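Local coordinates for VP1 (Merkel cell polyomavirus, PDB 4FMJ), which probably serves as the major structural protein of the viral capsid, whose 72 units are each built from five disulfide-linked copies, at residues 134-139 with 252-257. Sequence-based numbering, arbitrary orientation.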
loop_
_atom_site.group_PDB
_atom_site.type_symbol
_atom_site.label_atom_id
_atom_site.label_comp_id
_atom_site.label_asym_id
_atom_site.label_seq_id
_atom_site.Cartn_x
_atom_site.Cartn_y
_atom_site.Cartn_z
ATOM N N MET B 134 3.166 11.895 -14.470
ATOM C CA MET B 134 2.416 11.511 -15.670
ATOM C C MET B 134 3.328 11.325 -16.879
ATOM O O MET B 134 4.425 11.897 -16.941
ATOM C CB MET B 134 1.286 12.508 -15.988
ATOM C CG MET B 134 1.681 13.729 -16.829
ATOM S SD MET B 134 1.402 13.610 -18.626
ATOM C CE MET B 134 -0.365 13.363 -18.638
ATOM N N PHE B 135 2.876 10.490 -17.814
ATOM C CA PHE B 135 3.446 10.443 -19.153
ATOM C C PHE B 135 2.372 10.086 -20.172
ATOM O O PHE B 135 1.374 9.425 -19.843
ATOM C CB PHE B 135 4.657 9.498 -19.235
ATOM C CG PHE B 135 4.307 8.026 -19.197
ATOM C CD1 PHE B 135 4.177 7.358 -17.985
ATOM C CD2 PHE B 135 4.143 7.301 -20.383
ATOM C CE1 PHE B 135 3.865 5.998 -17.950
ATOM C CE2 PHE B 135 3.833 5.938 -20.361
ATOM C CZ PHE B 135 3.693 5.285 -19.145
ATOM N N ALA B 136 2.582 10.541 -21.403
ATOM C CA ALA B 136 1.705 10.208 -22.515
ATOM C C ALA B 136 2.482 9.942 -23.806
ATOM O O ALA B 136 3.518 10.574 -24.072
ATOM C CB ALA B 136 0.682 11.308 -22.729
ATOM N N ILE B 137 1.968 8.990 -24.585
ATOM C CA ILE B 137 2.450 8.679 -25.937
ATOM C C ILE B 137 1.263 8.803 -26.901
ATOM O O ILE B 137 0.210 8.190 -26.678
ATOM C CB ILE B 137 3.019 7.235 -26.026
ATOM C CG1 ILE B 137 4.022 6.939 -24.892
ATOM C CG2 ILE B 137 3.606 6.960 -27.413
ATOM C CD1 ILE B 137 5.391 7.625 -25.018
ATOM N N GLY B 138 1.427 9.596 -27.955
ATOM C CA GLY B 138 0.344 9.818 -28.916
ATOM C C GLY B 138 0.756 10.085 -30.355
ATOM O O GLY B 138 1.921 10.353 -30.645
ATOM N N GLY B 139 -0.218 10.010 -31.257
ATOM C CA GLY B 139 0.014 10.262 -32.681
ATOM C C GLY B 139 -0.246 11.705 -33.072
ATOM O O GLY B 139 -0.197 12.058 -34.258
ATOM N N PHE B 252 4.373 12.164 -30.625
ATOM C CA PHE B 252 4.362 13.102 -29.512
ATOM C C PHE B 252 4.555 12.407 -28.168
ATOM O O PHE B 252 3.880 11.433 -27.841
ATOM C CB PHE B 252 3.078 13.930 -29.514
ATOM C CG PHE B 252 3.011 14.926 -30.629
ATOM C CD1 PHE B 252 2.562 14.548 -31.898
ATOM C CD2 PHE B 252 3.410 16.244 -30.423
ATOM C CE1 PHE B 252 2.499 15.472 -32.940
ATOM C CE2 PHE B 252 3.358 17.180 -31.465
ATOM C CZ PHE B 252 2.901 16.790 -32.724
ATOM N N ILE B 253 5.487 12.932 -27.391
ATOM C CA ILE B 253 5.815 12.381 -26.097
ATOM C C ILE B 253 5.683 13.493 -25.060
ATOM O O ILE B 253 6.256 14.562 -25.227
ATOM C CB ILE B 253 7.219 11.770 -26.131
ATOM C CG1 ILE B 253 7.213 10.552 -27.060
ATOM C CG2 ILE B 253 7.656 11.339 -24.758
ATOM C CD1 ILE B 253 8.485 10.360 -27.831
ATOM N N SER B 254 4.895 13.233 -24.014
ATOM C CA SER B 254 4.641 14.195 -22.936
ATOM C C SER B 254 4.908 13.583 -21.553
ATOM O O SER B 254 4.739 12.369 -21.365
ATOM C CB SER B 254 3.185 14.661 -22.989
ATOM O OG SER B 254 2.728 14.797 -24.319
ATOM N N CYS B 255 5.303 14.420 -20.587
ATOM C CA CYS B 255 5.467 13.979 -19.193
ATOM C C CYS B 255 5.559 15.125 -18.188
ATOM O O CYS B 255 5.562 16.305 -18.544
ATOM C CB CYS B 255 6.698 13.081 -19.038
ATOM S SG CYS B 255 8.287 13.925 -19.344
ATOM N N ALA B 256 5.648 14.736 -16.922
ATOM C CA ALA B 256 5.719 15.624 -15.776
ATOM C C ALA B 256 6.092 14.729 -14.601
ATOM O O ALA B 256 5.474 13.669 -14.395
ATOM C CB ALA B 256 4.368 16.292 -15.527
ATOM N N ASP B 257 7.121 15.129 -13.852
ATOM C CA ASP B 257 7.582 14.343 -12.696
ATOM C C ASP B 257 8.075 15.235 -11.562
ATOM O O ASP B 257 9.276 15.508 -11.441
ATOM C CB ASP B 257 8.664 13.338 -13.115
ATOM C CG ASP B 257 8.131 12.252 -14.039
ATOM O OD1 ASP B 257 7.552 11.261 -13.533
ATOM O OD2 ASP B 257 8.298 12.388 -15.278
HETATM O O HOH W 1 2.611 12.759 -25.867
#
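Ile137 and Ile253 form a non-hydrogen-bonded pair between two antiparallel strands, their side chains alongside each other, within the jelly-roll beta-sandwich of the polyomavirus coat protein. CD1 of Ile137 meets CG1 of Ile253 at 4.0 Å, and the same face continues through Phe135 CB and Cys255 CB, 4.1 Å apart. This is the face turned to the sandwich interior, where Phe278 of strand 269-287 touches both Ile253 and Cys255. The Phe135 ring instead leans away from strand 252-257, its CG set between backbone N and carbonyl carbon (chi1 74°), and meets the ring of Tyr213.

On the other face, chi1 of Met134 (86°) puts CG 3.9 Å from Ala256 CB, and the bend at chi2 carries SD over CA of Cys255. Between the strands, three hydrogen-bonded pairs (Met134 with Ala256, Ala136 with Ser254, Gly138 with Phe252) give six backbone bonds, and CA of Phe135 and Cys255 add CA-H...O contacts. Farther out, Asp257 OD1 forms a salt bridge with Arg276 and a hydrogen bond with His133. A water on the Ser254 face binds Ala136 O and Phe252 O weakly and lies 2.6 Å from Ser254 OG, to which it is hydrogen-bonded.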